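PDB 6S3Y: PlyP35 from Listeria phage P35, which probably binds the Listeria cell wall as the binding region of a phage endolysin, directing the hydrolase to its substrate. Local coordinates for residues Gly14-Lys19 against Arg29-Gly34. Sequence-based numbering, arbitrary orientation.
Sequences GYFQDK and RQWKHG
Gly14 to Phe16 and Arg29 to Trp31 run antiparallel as paired strands of a beta hairpin, their axes 5.0 Å apart at closest approach, within a region whose sequence matches a cell wall binding domain of the SH3 clan. Gly14 with Trp31 and Phe16 with Arg29 are hydrogen-bonded pairs, each closed by two backbone bonds, such as Phe16 N to Arg29 O at 2.9 Å; between them Tyr15 and Gln30 form the non-hydrogen-bonded pair. The hairpin illustrates how alternation along two strands sorts side chains onto opposite faces of a sheet. On one face lie Phe16, Arg29 and Trp31. Phe16 holds CG anti to its backbone N (chi1 -171°), and its ring forms an offset stack with the six-membered ring of Trp31, centroids 4.3 Å apart and planes inclined by 28°. Trp31 CH2 sits over the centre of the phenyl ring, while Phe16 CB makes a CH-pi contact with the indole. Leu39 and Val37 of the strand 36-41 extend this apolar packing, touching Phe16 and Trp31 respectively. Arg29 contributes its CB beside Phe16 CB; its chain bends at chi2, its far end leads away from the 14-19 segment, and NH1 forms a salt bridge with Asp53 OD1. On the other face, Gln30 runs extended beyond CG and passes Tyr15 with its amide plane steeply turned, 72° from the phenol ring. That amide is held by Ser27 OG at NE2 and Lys11 NZ at OE1, and Gln30 CD approaches Tyr15 CE1 to 4.0 Å.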
ATOM      1  N   GLY A  14       3.657  -1.756   4.892  1.00 18.31           N
ATOM      2  CA  GLY A  14       3.949  -1.268   3.525  1.00 18.85           C
ATOM      3  C   GLY A  14       3.734  -2.378   2.519  1.00 19.00           C
ATOM      4  O   GLY A  14       3.885  -3.568   2.867  1.00 19.23           O
ATOM      5  N   TYR A  15       3.425  -2.016   1.276  1.00 17.50           N
ATOM      6  CA  TYR A  15       2.945  -2.970   0.252  1.00 17.44           C
ATOM      7  C   TYR A  15       4.071  -3.213  -0.758  1.00 18.29           C
ATOM      8  O   TYR A  15       4.391  -2.308  -1.530  1.00 18.21           O
ATOM      9  CB  TYR A  15       1.644  -2.428  -0.351  1.00 17.98           C
ATOM     10  CG  TYR A  15       0.593  -2.260   0.705  1.00 16.96           C
ATOM     11  CD1 TYR A  15      -0.184  -3.328   1.117  1.00 16.16           C
ATOM     12  CD2 TYR A  15       0.452  -1.048   1.358  1.00 16.60           C
ATOM     13  CE1 TYR A  15      -1.104  -3.178   2.137  1.00 17.19           C
ATOM     14  CE2 TYR A  15      -0.475  -0.889   2.382  1.00 17.69           C
ATOM     15  CZ  TYR A  15      -1.252  -1.961   2.769  1.00 15.83           C
ATOM     16  OH  TYR A  15      -2.148  -1.829   3.795  1.00 16.84           O
ATOM     17  N   PHE A  16       4.673  -4.394  -0.697  1.00 16.74           N
ATOM     18  CA  PHE A  16       5.714  -4.852  -1.654  1.00 16.42           C
ATOM     19  C   PHE A  16       5.006  -5.706  -2.701  1.00 15.75           C
ATOM     20  O   PHE A  16       4.741  -6.899  -2.441  1.00 16.11           O
ATOM     21  CB  PHE A  16       6.821  -5.569  -0.886  1.00 16.57           C
ATOM     22  CG  PHE A  16       8.068  -5.930  -1.645  1.00 16.70           C
ATOM     23  CD1 PHE A  16       8.877  -4.948  -2.205  1.00 16.06           C
ATOM     24  CD2 PHE A  16       8.464  -7.250  -1.739  1.00 17.72           C
ATOM     25  CE1 PHE A  16      10.063  -5.291  -2.832  1.00 15.55           C
ATOM     26  CE2 PHE A  16       9.650  -7.595  -2.378  1.00 17.20           C
ATOM     27  CZ  PHE A  16      10.439  -6.610  -2.914  1.00 17.05           C
ATOM     28  N   GLN A  17       4.601  -5.077  -3.801  1.00 14.99           N
ATOM     29  CA  GLN A  17       3.674  -5.678  -4.804  1.00 15.72           C
ATOM     30  C   GLN A  17       4.476  -6.352  -5.913  1.00 15.60           C
ATOM     31  O   GLN A  17       5.660  -6.001  -6.089  1.00 14.99           O
ATOM     32  CB  GLN A  17       2.744  -4.584  -5.369  1.00 15.55           C
ATOM     33  CG  GLN A  17       1.877  -3.875  -4.332  1.00 15.86           C
ATOM     34  CD  GLN A  17       0.956  -4.821  -3.583  1.00 16.74           C
ATOM     35  OE1 GLN A  17       1.228  -5.215  -2.438  1.00 16.83           O
ATOM     36  NE2 GLN A  17      -0.126  -5.212  -4.241  1.00 14.89           N
ATOM     37  N   ASP A  18       3.858  -7.268  -6.663  1.00 15.91           N
ATOM     38  CA  ASP A  18       4.544  -7.994  -7.765  1.00 17.59           C
ATOM     39  C   ASP A  18       4.716  -7.070  -8.976  1.00 15.88           C
ATOM     40  O   ASP A  18       5.439  -7.469  -9.904  1.00 17.49           O
ATOM     41  CB  ASP A  18       3.832  -9.306  -8.104  1.00 18.08           C
ATOM     42  CG  ASP A  18       2.405  -9.171  -8.609  1.00 20.72           C
ATOM     43  OD1 ASP A  18       1.830  -8.079  -8.519  1.00 24.52           O
ATOM     44  OD2 ASP A  18       1.868 -10.186  -9.076  1.00 26.70           O
ATOM     45  N   LYS A  19       4.105  -5.888  -8.963  1.00 15.41           N
ATOM     46  CA  LYS A  19       4.192  -4.869 -10.038  1.00 15.92           C
ATOM     47  C   LYS A  19       4.255  -3.502  -9.402  1.00 15.06           C
ATOM     48  O   LYS A  19       3.722  -3.340  -8.300  1.00 16.75           O
ATOM     49  CB  LYS A  19       2.922  -4.869 -10.885  1.00 18.03           C
ATOM     50  CG  LYS A  19       2.573  -6.191 -11.517  1.00 21.05           C
ATOM     51  CD  LYS A  19       1.173  -6.273 -12.014  1.00 22.91           C
ATOM     52  CE  LYS A  19       0.860  -7.685 -12.442  1.00 25.95           C
ATOM     53  NZ  LYS A  19      -0.497  -7.732 -13.039  1.00 30.24           N
ATOM     54  N   ARG A  29       5.221  -9.127  -0.366  1.00 18.69           N
ATOM     55  CA  ARG A  29       5.316  -8.962   1.106  1.00 18.52           C
ATOM     56  C   ARG A  29       4.385  -7.825   1.541  1.00 19.18           C
ATOM     57  O   ARG A  29       4.276  -6.826   0.809  1.00 18.67           O
ATOM     58  CB  ARG A  29       6.732  -8.598   1.576  1.00 17.33           C
ATOM     59  CG  ARG A  29       7.761  -9.690   1.353  1.00 18.41           C
ATOM     60  CD  ARG A  29       7.631 -10.869   2.274  1.00 19.82           C
ATOM     61  NE  ARG A  29       8.723 -11.824   2.085  1.00 22.13           N
ATOM     62  CZ  ARG A  29       8.699 -12.846   1.241  1.00 22.66           C
ATOM     63  NH1 ARG A  29       7.652 -13.068   0.473  1.00 22.67           N
ATOM     64  NH2 ARG A  29       9.708 -13.689   1.160  1.00 26.11           N
ATOM     65  N   GLN A  30       3.785  -7.964   2.716  1.00 18.06           N
ATOM     66  CA  GLN A  30       3.187  -6.868   3.486  1.00 18.29           C
ATOM     67  C   GLN A  30       4.076  -6.702   4.704  1.00 19.52           C
ATOM     68  O   GLN A  30       3.873  -7.406   5.699  1.00 19.46           O
ATOM     69  CB  GLN A  30       1.707  -7.181   3.723  1.00 18.96           C
ATOM     70  CG  GLN A  30       0.886  -6.976   2.458  1.00 18.38           C
ATOM     71  CD  GLN A  30      -0.595  -7.162   2.638  1.00 19.76           C
ATOM     72  OE1 GLN A  30      -1.090  -7.301   3.748  1.00 18.51           O
ATOM     73  NE2 GLN A  30      -1.306  -7.211   1.518  1.00 16.59           N
ATOM     74  N   TRP A  31       5.065  -5.829   4.585  1.00 18.38           N
ATOM     75  CA  TRP A  31       6.119  -5.644   5.596  1.00 19.98           C
ATOM     76  C   TRP A  31       5.583  -4.760   6.725  1.00 21.44           C
ATOM     77  O   TRP A  31       5.209  -3.597   6.456  1.00 20.86           O
ATOM     78  CB  TRP A  31       7.364  -5.012   4.972  1.00 20.06           C
ATOM     79  CG  TRP A  31       8.270  -5.936   4.211  1.00 20.64           C
ATOM     80  CD1 TRP A  31       8.669  -7.201   4.535  1.00 20.34           C
ATOM     81  CD2 TRP A  31       8.990  -5.595   3.011  1.00 19.53           C
ATOM     82  NE1 TRP A  31       9.554  -7.676   3.605  1.00 20.19           N
ATOM     83  CE2 TRP A  31       9.789  -6.702   2.672  1.00 19.26           C
ATOM     84  CE3 TRP A  31       9.040  -4.449   2.204  1.00 19.45           C
ATOM     85  CZ2 TRP A  31      10.616  -6.706   1.556  1.00 19.06           C
ATOM     86  CZ3 TRP A  31       9.870  -4.442   1.112  1.00 18.81           C
ATOM     87  CH2 TRP A  31      10.648  -5.554   0.798  1.00 19.65           C
ATOM     88  N   LYS A  32       5.651  -5.267   7.956  1.00 20.94           N
ATOM     89  CA  LYS A  32       5.293  -4.505   9.177  1.00 23.52           C
ATOM     90  C   LYS A  32       6.089  -3.199   9.213  1.00 19.56           C
ATOM     91  O   LYS A  32       7.294  -3.200   8.843  1.00 19.95           O
ATOM     92  CB  LYS A  32       5.571  -5.369  10.413  1.00 30.94           C
ATOM     93  CG  LYS A  32       4.961  -4.829  11.696  1.00 41.67           C
ATOM     94  CD  LYS A  32       5.154  -5.766  12.874  1.00 52.34           C
ATOM     95  CE  LYS A  32       6.611  -6.112  13.127  1.00 58.53           C
ATOM     96  NZ  LYS A  32       6.783  -7.012  14.293  1.00 66.71           N
ATOM     97  N   HIS A  33       5.450  -2.128   9.693  1.00 18.75           N
ATOM     98  CA  HIS A  33       6.100  -0.829  10.014  1.00 18.78           C
ATOM     99  C   HIS A  33       7.447  -1.115  10.681  1.00 22.05           C
ATOM    100  O   HIS A  33       7.460  -1.953  11.580  1.00 19.66           O
ATOM    101  CB  HIS A  33       5.198   0.027  10.910  1.00 19.80           C
ATOM    102  CG  HIS A  33       5.662   1.442  11.038  1.00 20.92           C
ATOM    103  ND1 HIS A  33       6.188   1.983  12.197  1.00 25.64           N
ATOM    104  CD2 HIS A  33       5.745   2.411  10.102  1.00 19.81           C
ATOM    105  CE1 HIS A  33       6.429   3.273  11.992  1.00 24.05           C
ATOM    106  NE2 HIS A  33       6.212   3.548  10.703  1.00 23.35           N
ATOM    107  N   GLY A  34       8.520  -0.490  10.229  1.00 21.46           N
ATOM    108  CA  GLY A  34       9.855  -0.608  10.855  1.00 24.01           C
ATOM    109  C   GLY A  34      10.707  -1.750  10.315  1.00 21.60           C
ATOM    110  O   GLY A  34      11.887  -1.786  10.661  1.00 23.44           O
TER